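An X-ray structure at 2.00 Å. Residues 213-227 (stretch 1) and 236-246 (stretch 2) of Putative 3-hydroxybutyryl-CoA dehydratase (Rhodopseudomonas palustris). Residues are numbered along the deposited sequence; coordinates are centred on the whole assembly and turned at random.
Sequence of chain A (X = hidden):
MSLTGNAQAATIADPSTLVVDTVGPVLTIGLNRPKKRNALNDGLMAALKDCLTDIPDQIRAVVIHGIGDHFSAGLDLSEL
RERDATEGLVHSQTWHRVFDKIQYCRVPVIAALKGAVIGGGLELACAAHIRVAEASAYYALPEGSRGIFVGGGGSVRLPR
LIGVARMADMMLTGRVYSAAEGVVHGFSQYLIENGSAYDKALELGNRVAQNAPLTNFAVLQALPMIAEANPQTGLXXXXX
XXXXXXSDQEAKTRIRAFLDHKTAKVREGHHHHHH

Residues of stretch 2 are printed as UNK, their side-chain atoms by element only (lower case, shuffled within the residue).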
ATOM      1  N   PRO A 213      18.105  22.878 -15.707  1.00 40.93           N
ATOM      2  CA  PRO A 213      16.947  21.971 -15.794  1.00 41.85           C
ATOM      3  C   PRO A 213      17.179  20.659 -15.048  1.00 42.47           C
ATOM      4  O   PRO A 213      16.232  20.102 -14.448  1.00 41.27           O
ATOM      5  CB  PRO A 213      16.835  21.710 -17.312  1.00 42.44           C
ATOM      6  CG  PRO A 213      17.366  22.946 -17.909  1.00 41.57           C
ATOM      7  CD  PRO A 213      18.564  23.291 -17.041  1.00 41.38           C
ATOM      8  N   LEU A 214      18.429  20.179 -15.094  1.00 42.05           N
ATOM      9  CA  LEU A 214      18.781  18.931 -14.438  1.00 42.11           C
ATOM     10  C   LEU A 214      18.814  19.108 -12.908  1.00 41.60           C
ATOM     11  O   LEU A 214      18.759  18.122 -12.149  1.00 41.61           O
ATOM     12  CB  LEU A 214      20.109  18.396 -14.980  1.00 42.37           C
ATOM     13  CG  LEU A 214      20.142  16.931 -15.413  1.00 45.46           C
ATOM     14  CD1 LEU A 214      18.928  16.559 -16.286  1.00 48.50           C
ATOM     15  CD2 LEU A 214      21.418  16.640 -16.122  1.00 47.38           C
ATOM     16  N   THR A 215      18.919  20.352 -12.432  1.00 40.15           N
ATOM     17  CA  THR A 215      18.799  20.553 -11.014  1.00 40.08           C
ATOM     18  C   THR A 215      17.331  20.375 -10.654  1.00 39.91           C
ATOM     19  O   THR A 215      17.033  19.616  -9.766  1.00 37.52           O
ATOM     20  CB  THR A 215      19.343  21.917 -10.551  1.00 40.62           C
ATOM     21  OG1 THR A 215      20.763  21.833 -10.535  1.00 43.30           O
ATOM     22  CG2 THR A 215      18.879  22.227  -9.102  1.00 40.51           C
ATOM     23  N   ASN A 216      16.415  21.037 -11.381  1.00 40.02           N
ATOM     24  CA  ASN A 216      15.006  20.763 -11.165  1.00 41.20           C
ATOM     25  C   ASN A 216      14.708  19.293 -11.292  1.00 40.76           C
ATOM     26  O   ASN A 216      13.978  18.758 -10.473  1.00 40.19           O
ATOM     27  CB  ASN A 216      14.025  21.536 -12.055  1.00 41.37           C
ATOM     28  CG  ASN A 216      14.121  23.012 -11.851  1.00 44.84           C
ATOM     29  OD1 ASN A 216      14.577  23.509 -10.787  1.00 44.79           O
ATOM     30  ND2 ASN A 216      13.781  23.742 -12.905  1.00 44.80           N
ATOM     31  N   PHE A 217      15.241  18.634 -12.311  1.00 39.59           N
ATOM     32  CA  PHE A 217      14.937  17.213 -12.391  1.00 38.15           C
ATOM     33  C   PHE A 217      15.342  16.433 -11.089  1.00 36.90           C
ATOM     34  O   PHE A 217      14.544  15.649 -10.534  1.00 36.55           O
ATOM     35  CB  PHE A 217      15.623  16.597 -13.605  1.00 38.04           C
ATOM     36  CG  PHE A 217      15.212  15.196 -13.839  1.00 38.63           C
ATOM     37  CD1 PHE A 217      14.008  14.926 -14.427  1.00 40.51           C
ATOM     38  CD2 PHE A 217      16.002  14.146 -13.396  1.00 38.13           C
ATOM     39  CE1 PHE A 217      13.616  13.596 -14.627  1.00 45.89           C
ATOM     40  CE2 PHE A 217      15.610  12.804 -13.579  1.00 38.08           C
ATOM     41  CZ  PHE A 217      14.419  12.547 -14.188  1.00 43.06           C
ATOM     42  N   ALA A 218      16.586  16.600 -10.663  1.00 35.20           N
ATOM     43  CA  ALA A 218      17.172  15.813  -9.554  1.00 35.49           C
ATOM     44  C   ALA A 218      16.412  16.118  -8.265  1.00 35.35           C
ATOM     45  O   ALA A 218      16.086  15.206  -7.497  1.00 36.54           O
ATOM     46  CB  ALA A 218      18.654  16.155  -9.384  1.00 34.02           C
ATOM     47  N   VAL A 219      16.101  17.396  -8.053  1.00 34.79           N
ATOM     48  CA  VAL A 219      15.461  17.795  -6.838  1.00 36.01           C
ATOM     49  C   VAL A 219      14.004  17.420  -6.842  1.00 36.60           C
ATOM     50  O   VAL A 219      13.521  16.836  -5.872  1.00 38.35           O
ATOM     51  CB  VAL A 219      15.591  19.311  -6.604  1.00 20.00           C
ATOM     52  CG1 VAL A 219      14.801  19.729  -5.374  1.00 20.00           C
ATOM     53  CG2 VAL A 219      17.053  19.706  -6.466  1.00 20.00           C
ATOM     54  N   LEU A 220      13.293  17.707  -7.920  1.00 36.56           N
ATOM     55  CA  LEU A 220      11.830  17.492  -7.896  1.00 36.85           C
ATOM     56  C   LEU A 220      11.475  16.034  -7.986  1.00 37.93           C
ATOM     57  O   LEU A 220      10.527  15.574  -7.371  1.00 37.58           O
ATOM     58  CB  LEU A 220      11.169  18.239  -9.060  1.00 36.78           C
ATOM     59  CG  LEU A 220      11.392  19.767  -9.188  1.00 37.89           C
ATOM     60  CD1 LEU A 220      10.887  20.321 -10.563  1.00 35.52           C
ATOM     61  CD2 LEU A 220      10.755  20.488  -8.090  1.00 41.05           C
ATOM     62  N   GLN A 221      12.235  15.283  -8.785  1.00 38.53           N
ATOM     63  CA  GLN A 221      11.832  13.907  -9.057  1.00 38.28           C
ATOM     64  C   GLN A 221      12.697  12.908  -8.348  1.00 36.67           C
ATOM     65  O   GLN A 221      12.164  11.970  -7.726  1.00 35.07           O
ATOM     66  CB  GLN A 221      11.954  13.567 -10.558  1.00 39.13           C
ATOM     67  CG  GLN A 221      11.568  14.646 -11.552  1.00 47.24           C
ATOM     68  CD  GLN A 221      10.088  14.826 -11.697  1.00 54.41           C
ATOM     69  OE1 GLN A 221       9.308  13.977 -11.254  1.00 58.86           O
ATOM     70  NE2 GLN A 221       9.681  15.965 -12.316  1.00 56.82           N
ATOM     71  N   ALA A 222      14.025  13.074  -8.456  1.00 35.19           N
ATOM     72  CA  ALA A 222      14.899  12.027  -7.945  1.00 35.49           C
ATOM     73  C   ALA A 222      14.991  12.101  -6.455  1.00 35.94           C
ATOM     74  O   ALA A 222      14.866  11.039  -5.790  1.00 37.11           O
ATOM     75  CB  ALA A 222      16.274  12.114  -8.531  1.00 35.61           C
ATOM     76  N   LEU A 223      15.205  13.332  -5.911  1.00 33.06           N
ATOM     77  CA  LEU A 223      15.362  13.419  -4.491  1.00 31.91           C
ATOM     78  C   LEU A 223      14.257  12.670  -3.655  1.00 31.76           C
ATOM     79  O   LEU A 223      14.633  11.897  -2.796  1.00 30.31           O
ATOM     80  CB  LEU A 223      15.552  14.880  -4.014  1.00 31.66           C
ATOM     81  CG  LEU A 223      15.498  15.133  -2.503  1.00 31.92           C
ATOM     82  CD1 LEU A 223      16.649  14.376  -1.714  1.00 33.32           C
ATOM     83  CD2 LEU A 223      15.606  16.684  -2.208  1.00 31.14           C
ATOM     84  N   PRO A 224      12.931  12.952  -3.852  1.00 33.35           N
ATOM     85  CA  PRO A 224      11.888  12.242  -3.068  1.00 35.36           C
ATOM     86  C   PRO A 224      12.097  10.723  -3.149  1.00 35.08           C
ATOM     87  O   PRO A 224      12.030  10.042  -2.095  1.00 36.01           O
ATOM     88  CB  PRO A 224      10.553  12.634  -3.776  1.00 36.43           C
ATOM     89  CG  PRO A 224      10.840  14.007  -4.270  1.00 35.98           C
ATOM     90  CD  PRO A 224      12.310  13.916  -4.794  1.00 33.70           C
ATOM     91  N   MET A 225      12.394  10.217  -4.349  1.00 33.53           N
ATOM     92  CA  MET A 225      12.564   8.766  -4.499  1.00 34.31           C
ATOM     93  C   MET A 225      13.784   8.247  -3.744  1.00 33.43           C
ATOM     94  O   MET A 225      13.739   7.150  -3.102  1.00 33.63           O
ATOM     95  CB  MET A 225      12.677   8.341  -5.956  1.00 34.43           C
ATOM     96  CG  MET A 225      11.371   8.641  -6.801  1.00 36.56           C
ATOM     97  SD  MET A 225      11.586   8.117  -8.503  1.00 29.56           S
ATOM     98  CE  MET A 225      10.308   9.144  -9.269  1.00 38.86           C
ATOM     99  N   ILE A 226      14.882   8.947  -3.885  1.00 32.80           N
ATOM    100  CA  ILE A 226      16.097   8.546  -3.175  1.00 33.20           C
ATOM    101  C   ILE A 226      15.830   8.540  -1.661  1.00 33.90           C
ATOM    102  O   ILE A 226      16.207   7.593  -0.943  1.00 33.98           O
ATOM    103  CB  ILE A 226      17.247   9.561  -3.447  1.00 34.54           C
ATOM    104  CG1 ILE A 226      17.734   9.429  -4.912  1.00 31.60           C
ATOM    105  CG2 ILE A 226      18.427   9.329  -2.419  1.00 32.55           C
ATOM    106  CD1 ILE A 226      18.692  10.628  -5.364  1.00 30.75           C
ATOM    107  N   ALA A 227      15.160   9.576  -1.157  1.00 33.25           N
ATOM    108  CA  ALA A 227      15.007   9.742   0.287  1.00 34.87           C
ATOM    109  C   ALA A 227      14.131   8.635   0.894  1.00 36.26           C
ATOM    110  O   ALA A 227      14.370   8.247   1.988  1.00 37.08           O
ATOM    111  CB  ALA A 227      14.492  11.160   0.626  1.00 33.56           C
ATOM    112  N   UNK A 236      23.291   4.709  -3.863  1.00 31.16           N
ATOM    113  CA  UNK A 236      23.810   4.489  -5.204  1.00 32.39           C
ATOM    114  C   UNK A 236      23.088   5.411  -6.254  1.00 30.62           C
ATOM    115  O   UNK A 236      23.719   5.976  -7.172  1.00 31.25           O
ATOM    116  c   UNK A 236      24.145   1.026  -7.137  1.00 30.34           C
ATOM    117  c   UNK A 236      24.144   2.604  -7.015  1.00 33.09           C
ATOM    118  c   UNK A 236      25.538   3.176  -7.326  1.00 30.07           C
ATOM    119  c   UNK A 236      23.725   2.996  -5.595  1.00 31.57           C
ATOM    120  N   UNK A 237      21.794   5.571  -6.070  1.00 31.62           N
ATOM    121  CA  UNK A 237      20.973   6.366  -6.933  1.00 30.50           C
ATOM    122  C   UNK A 237      21.464   7.807  -6.851  1.00 30.47           C
ATOM    123  O   UNK A 237      21.511   8.534  -7.847  1.00 29.44           O
ATOM    124  c   UNK A 237      15.939   7.530  -8.181  1.00 30.81           C
ATOM    125  s   UNK A 237      16.672   6.400  -7.067  1.00 28.17           S
ATOM    126  c   UNK A 237      18.438   6.691  -7.510  1.00 32.84           C
ATOM    127  c   UNK A 237      19.510   6.240  -6.498  1.00 31.07           C
ATOM    128  N   UNK A 238      21.836   8.238  -5.656  1.00 29.63           N
ATOM    129  CA  UNK A 238      22.390   9.602  -5.519  1.00 29.04           C
ATOM    130  C   UNK A 238      23.660   9.732  -6.348  1.00 28.28           C
ATOM    131  O   UNK A 238      23.827  10.731  -7.086  1.00 28.54           O
ATOM    132  o   UNK A 238      23.167  11.898  -1.571  1.00 37.90           O
ATOM    133  o   UNK A 238      25.074  11.181  -2.431  1.00 37.03           O
ATOM    134  c   UNK A 238      23.239  11.348  -3.896  1.00 30.97           C
ATOM    135  c   UNK A 238      22.680   9.966  -4.065  1.00 27.25           C
ATOM    136  c   UNK A 238      23.886  11.507  -2.543  1.00 35.09           C
ATOM    137  N   UNK A 239      24.556   8.771  -6.220  1.00 28.30           N
ATOM    138  CA  UNK A 239      25.842   8.874  -6.963  1.00 28.59           C
ATOM    139  C   UNK A 239      25.543   8.959  -8.437  1.00 28.32           C
ATOM    140  O   UNK A 239      26.157   9.717  -9.147  1.00 30.33           O
ATOM    141  o   UNK A 239      27.147   7.744  -5.322  1.00 24.58           O
ATOM    142  c   UNK A 239      26.782   7.714  -6.685  1.00 28.45           C
ATOM    143  N   UNK A 240      24.569   8.184  -8.877  1.00 28.11           N
ATOM    144  CA  UNK A 240      24.198   8.201 -10.261  1.00 29.82           C
ATOM    145  C   UNK A 240      23.554   9.536 -10.706  1.00 28.54           C
ATOM    146  O   UNK A 240      23.989  10.088 -11.731  1.00 28.19           O
ATOM    147  c   UNK A 240      22.793   4.555 -10.493  1.00 29.04           C
ATOM    148  c   UNK A 240      23.917   5.627 -10.576  1.00 33.22           C
ATOM    149  c   UNK A 240      24.813   5.412 -11.808  1.00 28.93           C
ATOM    150  c   UNK A 240      23.273   7.022 -10.574  1.00 28.87           C
ATOM    151  N   UNK A 241      22.567  10.052  -9.967  1.00 27.15           N
ATOM    152  CA  UNK A 241      22.022  11.394 -10.260  1.00 27.97           C
ATOM    153  C   UNK A 241      23.083  12.453 -10.230  1.00 30.44           C
ATOM    154  O   UNK A 241      23.072  13.377 -11.106  1.00 30.79           O
ATOM    155  c   UNK A 241      20.097  13.037  -9.731  1.00 28.91           C
ATOM    156  c   UNK A 241      19.909  13.253 -12.486  1.00 30.13           C
ATOM    157  s   UNK A 241      18.989  12.736 -11.163  1.00 22.21           S
ATOM    158  c   UNK A 241      20.943  11.823  -9.266  1.00 29.62           C
ATOM    159  N   UNK A 242      24.071  12.284  -9.316  1.00 30.24           N
ATOM    160  CA  UNK A 242      25.074  13.315  -9.121  1.00 29.55           C
ATOM    161  C   UNK A 242      25.998  13.413 -10.305  1.00 29.78           C
ATOM    162  O   UNK A 242      26.352  14.554 -10.734  1.00 30.80           O
ATOM    163  c   UNK A 242      25.892  13.071  -7.877  1.00 28.84           C
ATOM    164  N   UNK A 243      26.394  12.265 -10.834  1.00 27.70           N
ATOM    165  CA  UNK A 243      27.371  12.231 -11.887  1.00 28.04           C
ATOM    166  C   UNK A 243      26.779  12.730 -13.192  1.00 28.43           C
ATOM    167  O   UNK A 243      27.467  13.390 -14.005  1.00 30.00           O
ATOM    168  c   UNK A 243      28.105  10.868 -12.016  1.00 27.88           C
ATOM    169  c   UNK A 243      27.250   9.807 -12.672  1.00 27.80           C
ATOM    170  o   UNK A 243      29.276  11.050 -12.846  1.00 29.19           O
ATOM    171  N   UNK A 244      25.521  12.466 -13.392  1.00 28.18           N
ATOM    172  CA  UNK A 244      24.846  12.882 -14.606  1.00 29.13           C
ATOM    173  C   UNK A 244      24.731  14.370 -14.551  1.00 30.32           C
ATOM    174  O   UNK A 244      25.060  15.058 -15.535  1.00 31.12           O
ATOM    175  c   UNK A 244      23.459  12.231 -14.719  1.00 28.73           C
ATOM    176  c   UNK A 244      22.653  12.899 -15.827  1.00 29.62           C
ATOM    177  c   UNK A 244      23.601  10.763 -15.055  1.00 25.35           C
ATOM    178  N   UNK A 245      24.258  14.883 -13.411  1.00 29.61           N
ATOM    179  CA  UNK A 245      24.084  16.328 -13.266  1.00 30.89           C
ATOM    180  C   UNK A 245      25.422  17.037 -13.511  1.00 32.12           C
ATOM    181  O   UNK A 245      25.489  18.013 -14.264  1.00 32.02           O
ATOM    182  c   UNK A 245      23.630  16.612 -11.960  1.00 30.46           C
ATOM    183  N   UNK A 246      26.477  16.549 -12.875  1.00 32.37           N
ATOM    184  CA  UNK A 246      27.721  17.213 -12.889  1.00 33.79           C
ATOM    185  C   UNK A 246      28.363  17.051 -14.251  1.00 34.93           C
ATOM    186  O   UNK A 246      29.247  17.809 -14.629  1.00 33.46           O
ATOM    187  n   UNK A 246      30.599  13.756 -13.249  1.00 44.63           N
ATOM    188  c   UNK A 246      30.389  15.008 -12.765  1.00 45.37           C
ATOM    189  c   UNK A 246      29.162  15.228 -11.877  1.00 40.30           C
ATOM    190  o   UNK A 246      31.159  15.933 -12.985  1.00 51.31           O
ATOM    191  c   UNK A 246      28.655  16.687 -11.782  1.00 35.23           C
TER

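Position 236 carries four side-chain carbons that fork at the second and lie beyond reach of the first stretch; this is Leu-236. Position 237 has an unbranched chain of two carbons, a sulfur and a terminal carbon; its second carbon lies 3.8 Å from CG1 of Ile-226, and its terminal carbon reaches 4.0 Å from CB of Met-225. This is the signature of methionine. The chain of Met-237 is extended, with all three chi angles t, and runs along the first helix from Ile-226 to Met-225.

At position 238 three carbons end in two oxygens, an unbranched carboxylate one carbon longer than aspartate. Its contact is made near the backbone, where the CA of position 238 lies 3.8 Å from CD1 of Ile-226, and the carboxylate forms no hydrogen bond to the first stretch; the residue is Glu-238. One carbon and one oxygen at position 239, out of reach of the partner helix, define Ser-239. Position 240, with four carbons forked at the second and likewise without a contact, is Leu-240.

Position 241 again shows two carbons, a sulfur and a carbon in an unbranched row. The second carbon lies 3.5 Å from CB of Ala-218, and the sulfur lies 3.8 Å from CB of Ala-222 and 4.0 Å from CD2 of Phe-217, so it is Met-241. Here chi1 t places CG against Ala-218, and the turn at chi2 p sets SD against Ala-222. The same SD approaches the edge of the Phe-217 ring in a sulfur-aromatic contact.

A lone carbon at position 242, pointing away, marks Ala-242. At position 243 the first carbon bears one oxygen and one carbon, and none touches the first stretch, identifying Thr-243. Position 244 has three carbons branched at the first, and one branch tip lies 4.0 Å from CD2 of Leu-214; this is Val-244. Position 245 has a single carbon, and its CA lies 3.9 Å from CD2 of Leu-214; it is Ala-245. The last position, 246, has three carbons, the third carrying an oxygen and a nitrogen, and points away: Gln-246, which donates from NE2 to OG1 of Thr-243 at 3.0 Å.

The two helices run nearly antiparallel, at 163°, with axes 9.9 Å apart at closest approach. No hydrogen bond crosses between them, and the contact, burying 465 Å², rests on apolar packing. Met-241 has the most area covered by the other helix, 92 Å², its sulfur and CG fitting against the small side chains of Ala-218 and Ala-222. Toward one end Ile-226 packs against Met-237 and Glu-238; toward the other, Leu-214 closes over Val-244 and Ala-245.

Stretch 2 (236-246) LMESLMATVAQ
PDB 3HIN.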